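Local coordinates for unknown (PDB 2A2L), which is of unknown function but belongs to the HbpS-like family and may act in haem binding or degradation, at residues Val9-Leu14 with Val39-Gly44; Gln18-Ala23 with Asp139-Leu144; Val33-Ser38 with Gln50-Ala55; Leu64-Ser69 with Ile102-Gly107. All coordinates share one frame; numbering follows the deposited sequence.

Interaction 1: residues Val9-Leu14 with Val39-Gly44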
loop_
_atom_site.group_PDB
_atom_site.type_symbol
_atom_site.label_atom_id
_atom_site.label_comp_id
_atom_site.label_asym_id
_atom_site.label_seq_id
_atom_site.Cartn_x
_atom_site.Cartn_y
_atom_site.Cartn_z
ATOM N N VAL A 9 -20.559 -14.384 -22.480
ATOM C CA VAL A 9 -19.109 -14.417 -22.711
ATOM C C VAL A 9 -18.497 -15.744 -22.289
ATOM O O VAL A 9 -18.984 -16.420 -21.372
ATOM C CB VAL A 9 -18.343 -13.280 -21.992
ATOM C CG1 VAL A 9 -18.528 -11.976 -22.722
ATOM C CG2 VAL A 9 -18.762 -13.163 -20.527
ATOM N N GLN A 10 -17.420 -16.091 -22.977
ATOM C CA GLN A 10 -16.639 -17.270 -22.687
ATOM C C GLN A 10 -15.435 -16.975 -21.781
ATOM O O GLN A 10 -14.710 -16.010 -21.986
ATOM C CB GLN A 10 -16.184 -17.893 -23.995
ATOM C CG GLN A 10 -16.124 -19.396 -23.945
ATOM C CD GLN A 10 -17.413 -20.067 -24.367
ATOM O OE1 GLN A 10 -17.603 -21.269 -24.134
ATOM N NE2 GLN A 10 -18.311 -19.299 -24.991
ATOM N N THR A 11 -15.262 -17.818 -20.768
ATOM C CA THR A 11 -14.114 -17.787 -19.881
ATOM C C THR A 11 -13.280 -19.076 -20.047
ATOM O O THR A 11 -13.827 -20.154 -20.277
ATOM C CB THR A 11 -14.558 -17.527 -18.398
ATOM O OG1 THR A 11 -13.422 -17.176 -17.581
ATOM C CG2 THR A 11 -15.292 -18.726 -17.790
ATOM N N ILE A 12 -11.962 -18.964 -19.965
ATOM C CA ILE A 12 -11.111 -20.159 -19.910
ATOM C C ILE A 12 -11.268 -20.864 -18.544
ATOM O O ILE A 12 -11.703 -20.252 -17.557
ATOM C CB ILE A 12 -9.604 -19.855 -20.295
ATOM C CG1 ILE A 12 -8.822 -21.147 -20.592
ATOM C CG2 ILE A 12 -8.903 -18.998 -19.246
ATOM C CD1 ILE A 12 -7.520 -20.969 -21.401
ATOM N N THR A 13 -10.935 -22.151 -18.514
ATOM C CA THR A 13 -11.171 -23.008 -17.370
ATOM C C THR A 13 -9.855 -23.431 -16.713
ATOM O O THR A 13 -8.773 -23.278 -17.284
ATOM C CB THR A 13 -11.934 -24.293 -17.785
ATOM O OG1 THR A 13 -11.193 -24.978 -18.810
ATOM C CG2 THR A 13 -13.356 -23.956 -18.283
ATOM N N LEU A 14 -9.965 -23.969 -15.510
ATOM C CA LEU A 14 -8.857 -24.616 -14.863
ATOM C C LEU A 14 -8.366 -25.825 -15.678
ATOM O O LEU A 14 -7.168 -26.009 -15.876
ATOM C CB LEU A 14 -9.270 -25.032 -13.451
ATOM C CG LEU A 14 -8.274 -25.848 -12.637
ATOM C CD1 LEU A 14 -6.933 -25.137 -12.578
ATOM C CD2 LEU A 14 -8.836 -26.070 -11.245
ATOM N N VAL A 39 -2.153 -18.264 -15.472
ATOM C CA VAL A 39 -3.339 -18.116 -16.315
ATOM C C VAL A 39 -4.408 -17.426 -15.510
ATOM O O VAL A 39 -4.700 -17.822 -14.388
ATOM C CB VAL A 39 -3.966 -19.478 -16.794
ATOM C CG1 VAL A 39 -5.153 -19.209 -17.765
ATOM C CG2 VAL A 39 -2.948 -20.365 -17.476
ATOM N N VAL A 40 -5.008 -16.399 -16.098
ATOM C CA VAL A 40 -6.163 -15.740 -15.495
ATOM C C VAL A 40 -7.406 -16.078 -16.305
ATOM O O VAL A 40 -7.328 -16.289 -17.524
ATOM C CB VAL A 40 -5.963 -14.206 -15.397
ATOM C CG1 VAL A 40 -4.833 -13.884 -14.385
ATOM C CG2 VAL A 40 -5.645 -13.591 -16.780
ATOM N N ASP A 41 -8.551 -16.149 -15.632
ATOM C CA ASP A 41 -9.814 -16.271 -16.362
ATOM C C ASP A 41 -10.260 -14.954 -17.036
ATOM O O ASP A 41 -9.530 -13.946 -17.003
ATOM C CB ASP A 41 -10.901 -16.898 -15.485
ATOM C CG ASP A 41 -11.444 -15.956 -14.417
ATOM O OD1 ASP A 41 -11.323 -14.719 -14.560
ATOM O OD2 ASP A 41 -12.056 -16.466 -13.448
ATOM N N ARG A 42 -11.454 -14.978 -17.631
ATOM C CA ARG A 42 -11.983 -13.893 -18.491
ATOM C C ARG A 42 -12.146 -12.511 -17.811
ATOM O O ARG A 42 -12.102 -11.454 -18.468
ATOM C CB ARG A 42 -13.321 -14.361 -19.064
ATOM C CG ARG A 42 -14.084 -13.385 -19.927
ATOM C CD ARG A 42 -15.123 -12.604 -19.135
ATOM N NE ARG A 42 -15.285 -11.271 -19.700
ATOM C CZ ARG A 42 -15.157 -11.003 -20.991
ATOM N NH1 ARG A 42 -14.886 -11.968 -21.851
ATOM N NH2 ARG A 42 -15.303 -9.759 -21.430
ATOM N N GLY A 43 -12.360 -12.530 -16.501
ATOM C CA GLY A 43 -12.376 -11.293 -15.718
ATOM C C GLY A 43 -11.012 -10.841 -15.219
ATOM O O GLY A 43 -10.910 -9.853 -14.514
ATOM N N GLY A 44 -9.962 -11.555 -15.584
ATOM C CA GLY A 44 -8.638 -11.222 -15.101
ATOM C C GLY A 44 -8.279 -11.937 -13.824
ATOM O O GLY A 44 -7.251 -11.640 -13.202
HETATM O O HOH W 1 -14.599 -16.865 -14.789
#
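The Arg42 guanidinium, the flat group that carries the outer end of this contact, has Val9 over one face and the carbonyl oxygen of Gln10 at its edge. Val9 CG1 stands above the plane, offset toward the rim, and lies 3.7 Å from Arg42 NH1; the two side chains cross at about a right angle. Arg42 leaves the backbone with CG anti to its own N (chi1 177°), which puts Arg42 CG 3.4 Å from Gln10 O; bends about CB-CG and CG-CD then carry the tip across Val9. The carboxylate of Asp41 is the second flat group: Gly43 N donates to Asp41 OD1 over 3.1 Å from above the carboxylate plane, making an Asx turn, while OD2 forms a salt bridge with Arg51 of a third subunit. Water 1 links Thr11 OG1 to the same OD2, weakly on the Asp41 side.

The one direct hydrogen bond between the segments runs from Arg42 N to Thr11 OG1 (3.0 Å, 166° at the hydrogen). Thr11 holds OG1 anti to its own N, beside the carbonyl carbon, so that OG1, and not the methyl CG2, faces Arg42 N. Deeper in, Ile12 CG2 meets Val39 CG1 at 4.0 Å. The strand axes approach to 6.8 Å at 152°, and no backbone-to-backbone bond joins them; Thr11 instead pairs, with Val9 and Gln10, with a strand of a second subunit. Strand 9-12 thus packs against the end of strand 39-41, where a type I turn from Asp41 to Gly44 opens the connection of the 36-41/46-51 beta hairpin.

Interaction 2: residues Gln18-Ala23 with Asp139-Leu144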
loop_
_atom_site.group_PDB
_atom_site.type_symbol
_atom_site.label_atom_id
_atom_site.label_comp_id
_atom_site.label_asym_id
_atom_site.label_seq_id
_atom_site.Cartn_x
_atom_site.Cartn_y
_atom_site.Cartn_z
ATOM N N GLN A 18 -4.608 -26.063 -16.686
ATOM C CA GLN A 18 -3.776 -27.145 -16.180
ATOM C C GLN A 18 -2.967 -27.814 -17.282
ATOM O O GLN A 18 -1.808 -28.161 -17.082
ATOM C CB GLN A 18 -4.638 -28.179 -15.488
ATOM C CG GLN A 18 -4.812 -27.925 -14.032
ATOM C CD GLN A 18 -5.947 -28.736 -13.475
ATOM O OE1 GLN A 18 -6.791 -29.233 -14.219
ATOM N NE2 GLN A 18 -5.986 -28.874 -12.161
ATOM N N GLN A 19 -3.590 -27.971 -18.442
ATOM C CA GLN A 19 -2.975 -28.608 -19.584
ATOM C C GLN A 19 -1.871 -27.754 -20.191
ATOM O O GLN A 19 -0.787 -28.267 -20.464
ATOM C CB GLN A 19 -4.033 -28.952 -20.632
ATOM C CG GLN A 19 -5.101 -29.932 -20.150
ATOM C CD GLN A 19 -4.535 -31.250 -19.584
ATOM O OE1 GLN A 19 -3.925 -32.057 -20.303
ATOM N NE2 GLN A 19 -4.748 -31.469 -18.289
ATOM N N MET A 20 -2.132 -26.458 -20.387
ATOM C CA MET A 20 -1.085 -25.503 -20.829
ATOM C C MET A 20 0.071 -25.321 -19.848
ATOM O O MET A 20 1.167 -24.936 -20.244
ATOM C CB MET A 20 -1.657 -24.131 -21.156
ATOM C CG MET A 20 -3.001 -24.120 -21.857
ATOM S SD MET A 20 -3.809 -22.523 -21.600
ATOM C CE MET A 20 -3.235 -21.740 -23.018
ATOM N N ALA A 21 -0.167 -25.595 -18.575
ATOM C CA ALA A 21 0.915 -25.649 -17.611
ATOM C C ALA A 21 1.916 -26.748 -17.956
ATOM O O ALA A 21 3.126 -26.575 -17.761
ATOM C CB ALA A 21 0.373 -25.821 -16.192
ATOM N N ALA A 22 1.423 -27.874 -18.474
ATOM C CA ALA A 22 2.279 -29.027 -18.675
ATOM C C ALA A 22 3.068 -28.858 -19.954
ATOM O O ALA A 22 4.224 -29.283 -20.038
ATOM C CB ALA A 22 1.473 -30.315 -18.703
ATOM N N ALA A 23 2.438 -28.232 -20.941
ATOM C CA ALA A 23 3.076 -27.916 -22.206
ATOM C C ALA A 23 4.288 -27.039 -21.926
ATOM O O ALA A 23 5.424 -27.420 -22.224
ATOM C CB ALA A 23 2.095 -27.187 -23.125
ATOM N N ASP A 139 -0.767 -22.500 -28.309
ATOM C CA ASP A 139 -0.733 -23.605 -29.257
ATOM C C ASP A 139 -1.232 -24.929 -28.671
ATOM O O ASP A 139 -1.798 -25.762 -29.401
ATOM C CB ASP A 139 0.692 -23.793 -29.781
ATOM C CG ASP A 139 0.998 -22.905 -30.956
ATOM O OD1 ASP A 139 0.043 -22.364 -31.552
ATOM O OD2 ASP A 139 2.197 -22.756 -31.292
ATOM N N CYS A 140 -0.998 -25.131 -27.371
ATOM C CA CYS A 140 -1.568 -26.271 -26.650
ATOM C C CYS A 140 -3.080 -26.081 -26.538
ATOM O O CYS A 140 -3.857 -26.999 -26.844
ATOM C CB CYS A 140 -0.907 -26.424 -25.266
ATOM S SG CYS A 140 -1.766 -27.458 -24.003
ATOM N N PHE A 141 -3.490 -24.873 -26.144
ATOM C CA PHE A 141 -4.901 -24.584 -25.911
ATOM C C PHE A 141 -5.710 -24.955 -27.140
ATOM O O PHE A 141 -6.644 -25.753 -27.052
ATOM C CB PHE A 141 -5.134 -23.112 -25.541
ATOM C CG PHE A 141 -6.591 -22.699 -25.568
ATOM C CD1 PHE A 141 -7.456 -23.092 -24.555
ATOM C CD2 PHE A 141 -7.094 -21.933 -26.612
ATOM C CE1 PHE A 141 -8.790 -22.728 -24.579
ATOM C CE2 PHE A 141 -8.433 -21.569 -26.648
ATOM C CZ PHE A 141 -9.279 -21.965 -25.626
ATOM N N SER A 142 -5.333 -24.395 -28.285
ATOM C CA SER A 142 -6.164 -24.476 -29.478
ATOM C C SER A 142 -6.313 -25.907 -29.971
ATOM O O SER A 142 -7.265 -26.224 -30.676
ATOM C CB SER A 142 -5.616 -23.576 -30.587
ATOM O OG SER A 142 -4.218 -23.700 -30.717
ATOM N N ALA A 143 -5.377 -26.764 -29.564
ATOM C CA ALA A 143 -5.350 -28.184 -29.940
ATOM C C ALA A 143 -6.344 -29.045 -29.151
ATOM O O ALA A 143 -6.892 -30.024 -29.682
ATOM C CB ALA A 143 -3.928 -28.739 -29.784
ATOM N N LEU A 144 -6.559 -28.675 -27.887
ATOM C CA LEU A 144 -7.428 -29.407 -26.950
ATOM C C LEU A 144 -8.831 -29.765 -27.482
ATOM O O LEU A 144 -9.475 -28.954 -28.155
ATOM C CB LEU A 144 -7.558 -28.615 -25.636
ATOM C CG LEU A 144 -6.460 -28.814 -24.593
ATOM C CD1 LEU A 144 -6.253 -27.562 -23.745
ATOM C CD2 LEU A 144 -6.784 -29.995 -23.722
#
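Cys140 is the central bump, its thiol set into the shallow hollow that the 18-23 helix leaves beside Gln19, Met20 and Ala23. With SG anti to the backbone N (chi1 163°), the sulphur is directed at the opposing backbone and sits 3.8 Å from both Gln19 O and Met20 N. Cys140 CB rests on the small methyl of Ala23, at 3.8 Å between the two CB atoms. The short helix axes pass 9.1 Å apart at 134°.

On one flank Met20 reaches across. Its chain runs extended to SD and bends at the last torsion (chi3 93°), which carries CE to 3.4 Å from Phe141 CB; the two side chains lie side by side and point the same way, toward the sheet, where Val120 touches Met20 and Ile117 touches Phe141. On the other flank Leu144 CD2 meets Gln19 CG at 3.9 Å, two chains crossing nearly at right angles, with Met3 of a second subunit packing on both.

No hydrogen bond or salt bridge crosses between the two helical segments. Cohesion therefore rests on methyl, methylene and sulphur contacts, and relative position is set by fit rather than by directional bonding.

Interaction 3: residues Val33-Ser38 with Gln50-Ala55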
loop_
_atom_site.group_PDB
_atom_site.type_symbol
_atom_site.label_atom_id
_atom_site.label_comp_id
_atom_site.label_asym_id
_atom_site.label_seq_id
_atom_site.Cartn_x
_atom_site.Cartn_y
_atom_site.Cartn_z
ATOM N N VAL A 33 15.354 -23.973 -19.201
ATOM C CA VAL A 33 14.982 -22.801 -18.430
ATOM C C VAL A 33 13.883 -23.129 -17.400
ATOM O O VAL A 33 13.032 -23.970 -17.637
ATOM C CB VAL A 33 14.670 -21.560 -19.372
ATOM C CG1 VAL A 33 13.298 -21.661 -20.041
ATOM C CG2 VAL A 33 14.803 -20.228 -18.611
ATOM N N ALA A 34 13.915 -22.462 -16.253
ATOM C CA ALA A 34 12.880 -22.600 -15.233
ATOM C C ALA A 34 12.019 -21.344 -15.143
ATOM O O ALA A 34 12.516 -20.253 -14.859
ATOM C CB ALA A 34 13.505 -22.885 -13.903
ATOM N N VAL A 35 10.719 -21.504 -15.376
ATOM C CA VAL A 35 9.814 -20.360 -15.387
ATOM C C VAL A 35 8.649 -20.455 -14.406
ATOM O O VAL A 35 8.263 -21.545 -14.005
ATOM C CB VAL A 35 9.300 -20.048 -16.802
ATOM C CG1 VAL A 35 10.466 -19.774 -17.755
ATOM C CG2 VAL A 35 8.412 -21.148 -17.312
ATOM N N VAL A 36 8.080 -19.301 -14.040
ATOM C CA VAL A 36 6.678 -19.237 -13.587
ATOM C C VAL A 36 5.649 -19.158 -14.738
ATOM O O VAL A 36 5.856 -18.435 -15.703
ATOM C CB VAL A 36 6.485 -18.112 -12.575
ATOM C CG1 VAL A 36 5.167 -18.271 -11.777
ATOM C CG2 VAL A 36 7.678 -18.084 -11.633
ATOM N N PHE A 37 4.543 -19.904 -14.619
ATOM C CA PHE A 37 3.419 -19.829 -15.565
ATOM C C PHE A 37 2.168 -19.414 -14.828
ATOM O O PHE A 37 1.869 -19.930 -13.739
ATOM C CB PHE A 37 3.159 -21.184 -16.231
ATOM C CG PHE A 37 2.036 -21.174 -17.266
ATOM C CD1 PHE A 37 2.107 -20.338 -18.400
ATOM C CD2 PHE A 37 0.932 -22.032 -17.128
ATOM C CE1 PHE A 37 1.086 -20.327 -19.377
ATOM C CE2 PHE A 37 -0.110 -22.052 -18.099
ATOM C CZ PHE A 37 -0.031 -21.200 -19.232
ATOM N N SER A 38 1.434 -18.480 -15.419
ATOM C CA SER A 38 0.162 -18.058 -14.843
ATOM C C SER A 38 -0.905 -18.035 -15.896
ATOM O O SER A 38 -0.587 -17.860 -17.061
ATOM C CB SER A 38 0.288 -16.713 -14.171
ATOM O OG SER A 38 1.357 -16.755 -13.255
ATOM N N GLN A 50 1.993 -21.306 -11.340
ATOM C CA GLN A 50 2.871 -22.454 -11.153
ATOM C C GLN A 50 4.352 -22.142 -11.349
ATOM O O GLN A 50 4.771 -21.744 -12.441
ATOM C CB GLN A 50 2.473 -23.556 -12.122
ATOM C CG GLN A 50 3.343 -24.764 -12.033
ATOM C CD GLN A 50 2.826 -25.898 -12.853
ATOM O OE1 GLN A 50 1.855 -26.547 -12.465
ATOM N NE2 GLN A 50 3.462 -26.152 -14.001
ATOM N N ARG A 51 5.132 -22.338 -10.288
ATOM C CA ARG A 51 6.543 -21.966 -10.280
ATOM C C ARG A 51 7.489 -23.178 -10.264
ATOM O O ARG A 51 7.499 -23.972 -9.323
ATOM C CB ARG A 51 6.879 -20.986 -9.148
ATOM C CG ARG A 51 8.365 -20.612 -9.127
ATOM C CD ARG A 51 8.725 -19.521 -8.125
ATOM N NE ARG A 51 8.953 -20.049 -6.771
ATOM C CZ ARG A 51 10.062 -20.669 -6.367
ATOM N NH1 ARG A 51 11.081 -20.863 -7.200
ATOM N NH2 ARG A 51 10.158 -21.096 -5.113
ATOM N N MET A 52 8.263 -23.314 -11.332
ATOM C CA MET A 52 9.373 -24.241 -11.338
ATOM C C MET A 52 10.390 -23.940 -10.229
ATOM O O MET A 52 10.641 -22.776 -9.874
ATOM C CB MET A 52 10.047 -24.269 -12.712
ATOM C CG MET A 52 9.225 -25.015 -13.760
ATOM S SD MET A 52 9.728 -24.699 -15.435
ATOM C CE MET A 52 8.198 -24.525 -16.234
ATOM N N ASP A 53 10.970 -25.004 -9.683
ATOM C CA ASP A 53 11.650 -24.924 -8.406
ATOM C C ASP A 53 12.950 -24.122 -8.492
ATOM O O ASP A 53 13.435 -23.628 -7.476
ATOM C CB ASP A 53 11.931 -26.334 -7.905
ATOM C CG ASP A 53 10.652 -27.144 -7.694
ATOM O OD1 ASP A 53 9.923 -26.838 -6.727
ATOM O OD2 ASP A 53 10.388 -28.076 -8.489
ATOM N N GLU A 54 13.492 -24.017 -9.707
ATOM C CA GLU A 54 14.711 -23.268 -10.019
ATOM C C GLU A 54 14.411 -21.854 -10.555
ATOM O O GLU A 54 15.346 -21.099 -10.835
ATOM C CB GLU A 54 15.498 -23.994 -11.130
ATOM C CG GLU A 54 16.151 -25.350 -10.769
ATOM C CD GLU A 54 16.930 -25.305 -9.474
ATOM O OE1 GLU A 54 17.984 -24.630 -9.439
ATOM O OE2 GLU A 54 16.484 -25.943 -8.492
ATOM N N ALA A 55 13.129 -21.509 -10.727
ATOM C CA ALA A 55 12.745 -20.179 -11.219
ATOM C C ALA A 55 12.904 -19.053 -10.175
ATOM O O ALA A 55 12.927 -19.308 -8.957
ATOM C CB ALA A 55 11.333 -20.207 -11.778
HETATM O O HOH W 2 5.609 -23.104 -14.865
#
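Gln50 O is the best-held polar atom, gripped by two hydrogen bonds and brushed by a third, weaker contact. Phe37 N donates to Gln50 O at 2.9 Å, lying in the carbonyl plane with 167° at the hydrogen; water 2 donates a second bond, and the CA-H of Val36 approaches the same oxygen. The return bond, from Gln50 N to Phe37 O at 2.8 Å, runs nearly along the C=O axis, so Phe37 and Gln50 form an antiparallel hydrogen-bonded pair. Val36 and Arg51 follow as the non-hydrogen-bonded pair.

Beyond them the pairing loosens. Met52 N still donates to Val35 O, at 3.2 Å, but from above the carbonyl plane, and water 2 bridges this oxygen to Gln50 O. Met52 then folds back: CG is anti to the carbonyl carbon (chi1 -74°), and Val35 N makes a weak, nearly straight hydrogen bond of 3.3 Å to Met52 SD. The bend at chi3 puts Met52 CE against Val35 CG2 at 3.6 Å, the two chains side by side. On the face of Val36 and Arg51, Val36 CG2 leans obliquely on Arg51 CG at 3.6 Å, leaving the guanidinium to form a salt bridge with Asp41 of a third subunit.

A type I turn from Met52 to Ala55 swings the chain back so that the methyl of Ala55 touches Ala34 O at 3.3 Å. These features mark the open end of the antiparallel beta hairpin 36-41/46-51, whose second strand is outermost in the chain's four-stranded sheet and is extended at Gln50 by a strand of the third subunit.

Interaction 4: residues Leu64-Ser69 with Ile102-Gly107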
loop_
_atom_site.group_PDB
_atom_site.type_symbol
_atom_site.label_atom_id
_atom_site.label_comp_id
_atom_site.label_asym_id
_atom_site.label_seq_id
_atom_site.Cartn_x
_atom_site.Cartn_y
_atom_site.Cartn_z
ATOM N N LEU A 64 2.028 -13.554 -13.140
ATOM C CA LEU A 64 0.605 -13.188 -12.929
ATOM C C LEU A 64 0.220 -11.887 -13.622
ATOM O O LEU A 64 -0.736 -11.827 -14.384
ATOM C CB LEU A 64 0.253 -13.126 -11.435
ATOM C CG LEU A 64 -1.221 -12.906 -11.070
ATOM C CD1 LEU A 64 -2.079 -14.058 -11.575
ATOM C CD2 LEU A 64 -1.445 -12.654 -9.558
ATOM N N ASN A 65 0.973 -10.833 -13.396
ATOM C CA ASN A 65 0.566 -9.551 -13.972
ATOM C C ASN A 65 0.685 -9.432 -15.472
ATOM O O ASN A 65 -0.037 -8.658 -16.080
ATOM C CB ASN A 65 1.259 -8.403 -13.276
ATOM C CG ASN A 65 0.922 -8.357 -11.834
ATOM O OD1 ASN A 65 -0.241 -8.581 -11.440
ATOM N ND2 ASN A 65 1.922 -8.095 -11.018
ATOM N N LYS A 66 1.593 -10.204 -16.056
ATOM C CA LYS A 66 1.636 -10.347 -17.502
ATOM C C LYS A 66 0.343 -10.941 -17.992
ATOM O O LYS A 66 -0.155 -10.512 -19.006
ATOM C CB LYS A 66 2.818 -11.212 -17.957
ATOM C CG LYS A 66 4.168 -10.521 -17.842
ATOM C CD LYS A 66 5.308 -11.490 -18.110
ATOM C CE LYS A 66 6.612 -10.780 -18.460
ATOM N NZ LYS A 66 7.680 -11.801 -18.692
ATOM N N ALA A 67 -0.215 -11.908 -17.263
ATOM C CA ALA A 67 -1.474 -12.521 -17.696
ATOM C C ALA A 67 -2.591 -11.488 -17.557
ATOM O O ALA A 67 -3.362 -11.247 -18.494
ATOM C CB ALA A 67 -1.792 -13.799 -16.893
ATOM N N TRP A 68 -2.659 -10.869 -16.384
ATOM C CA TRP A 68 -3.664 -9.860 -16.120
ATOM C C TRP A 68 -3.553 -8.684 -17.081
ATOM O O TRP A 68 -4.578 -8.131 -17.479
ATOM C CB TRP A 68 -3.630 -9.413 -14.659
ATOM C CG TRP A 68 -4.629 -8.342 -14.345
ATOM C CD1 TRP A 68 -5.913 -8.512 -13.879
ATOM C CD2 TRP A 68 -4.429 -6.931 -14.467
ATOM N NE1 TRP A 68 -6.518 -7.295 -13.714
ATOM C CE2 TRP A 68 -5.637 -6.305 -14.076
ATOM C CE3 TRP A 68 -3.364 -6.134 -14.916
ATOM C CZ2 TRP A 68 -5.802 -4.918 -14.092
ATOM C CZ3 TRP A 68 -3.534 -4.752 -14.943
ATOM C CH2 TRP A 68 -4.747 -4.159 -14.526
ATOM N N SER A 69 -2.328 -8.317 -17.462
ATOM C CA SER A 69 -2.119 -7.264 -18.451
ATOM C C SER A 69 -2.560 -7.684 -19.849
ATOM O O SER A 69 -3.246 -6.942 -20.545
ATOM C CB SER A 69 -0.653 -6.833 -18.482
ATOM O OG SER A 69 -0.301 -6.102 -17.326
ATOM N N ILE A 102 2.348 -4.944 -17.205
ATOM C CA ILE A 102 3.682 -5.347 -17.633
ATOM C C ILE A 102 3.930 -4.961 -19.069
ATOM O O ILE A 102 3.011 -4.990 -19.882
ATOM C CB ILE A 102 3.976 -6.833 -17.383
ATOM C CG1 ILE A 102 3.601 -7.225 -15.948
ATOM C CG2 ILE A 102 5.458 -7.118 -17.593
ATOM C CD1 ILE A 102 4.428 -6.503 -14.912
ATOM N N ILE A 103 5.161 -4.549 -19.369
ATOM C CA ILE A 103 5.438 -3.819 -20.608
ATOM C C ILE A 103 6.576 -4.466 -21.380
ATOM O O ILE A 103 7.137 -3.870 -22.294
ATOM C CB ILE A 103 5.760 -2.308 -20.351
ATOM C CG1 ILE A 103 6.887 -2.154 -19.323
ATOM C CG2 ILE A 103 4.502 -1.562 -19.942
ATOM C CD1 ILE A 103 7.532 -0.806 -19.302
ATOM N N PHE A 104 6.927 -5.686 -21.003
ATOM C CA PHE A 104 7.788 -6.510 -21.843
ATOM C C PHE A 104 7.108 -7.843 -22.095
ATOM O O PHE A 104 6.222 -8.254 -21.328
ATOM C CB PHE A 104 9.199 -6.673 -21.255
ATOM C CG PHE A 104 9.224 -6.832 -19.760
ATOM C CD1 PHE A 104 9.153 -8.099 -19.170
ATOM C CD2 PHE A 104 9.316 -5.724 -18.934
ATOM C CE1 PHE A 104 9.163 -8.237 -17.788
ATOM C CE2 PHE A 104 9.313 -5.857 -17.547
ATOM C CZ PHE A 104 9.245 -7.119 -16.975
ATOM N N GLY A 105 7.509 -8.495 -23.187
ATOM C CA GLY A 105 6.867 -9.706 -23.655
ATOM C C GLY A 105 6.789 -10.793 -22.602
ATOM O O GLY A 105 7.581 -10.814 -21.653
ATOM N N GLY A 106 5.825 -11.690 -22.766
ATOM C CA GLY A 106 5.707 -12.833 -21.884
ATOM C C GLY A 106 4.280 -13.100 -21.465
ATOM O O GLY A 106 4.013 -14.072 -20.760
ATOM N N GLY A 107 3.366 -12.224 -21.895
ATOM C CA GLY A 107 1.965 -12.301 -21.517
ATOM C C GLY A 107 1.165 -12.302 -22.789
ATOM O O GLY A 107 1.382 -11.452 -23.637
#
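In this HbpS-like domain of the GAF clan, helix 59-72 packs on the loop that enters an outer strand of the four-stranded antiparallel sheet. The loop ends in Gly105 and Gly106 and leads into strand 107-111, outermost within this chain, whose first residue is Gly107. Lys66 ties helix and loop together, and the tight part is the packing along its aliphatic chain. Extended beyond CG and starting with CG beside the backbone N (chi1 -73°), Lys66 lays CG against Ile102 CG2 at 3.6 Å, crossing it obliquely, while Lys66 CE approaches Phe104 CE1 at 3.7 Å. Ile102 CG2 also stands over the centre of the Phe104 ring, 3.8 Å above its plane, so isoleucine, phenylalanine and lysine interlock. The glycine backbone lies directly against the lysine, with Lys66 CD 3.9 Å from Gly106 C and Lys66 O 3.7 Å from Gly107 CA.

At the tip Lys66 NZ donates to Gly105 O on a lone pair in the carbonyl plane. It also bonds to Val122 O and forms a salt bridge with Asp130, so the buried charge is probably well compensated.

The contact has no solvent side, since every touching residue is buried. Its lightly engaged part is Asn65, which buries 21 Å² against 122 Å² for Lys66, offering CB to Ile102 CG1 and its amide oxygen to Arg100. A fourth subunit packs Thr96 on Ile102 and Ser89 on Phe104. A separate directional bond joins loop to helix: Ile102 N donates to Ser69 OG over 2.9 Å with 156° at the hydrogen.

In the fold
Interaction 3 lies within the antiparallel sheet, interaction 1 sits at the end of one of its strands, and interactions 2 and 4 lie on its two faces. Interactions 1 and 3 share strand 36-41, at its hairpin-connection end and its open end, with centres 21 Å apart. They also meet across subunits, because Asp41 of one copy pairs with Arg51 of another. From interaction 2, Met20 SD lies 4.0 Å from Ile12 CD1 of interaction 1, and Ala21 N lies 3.6 Å from Phe37 CE2 of interaction 3. In interaction 4, Leu64 CD1 is 3.9 Å from Val40 CG1. Interactions 2 and 4 do not touch, their nearest atoms being about 10 Å apart.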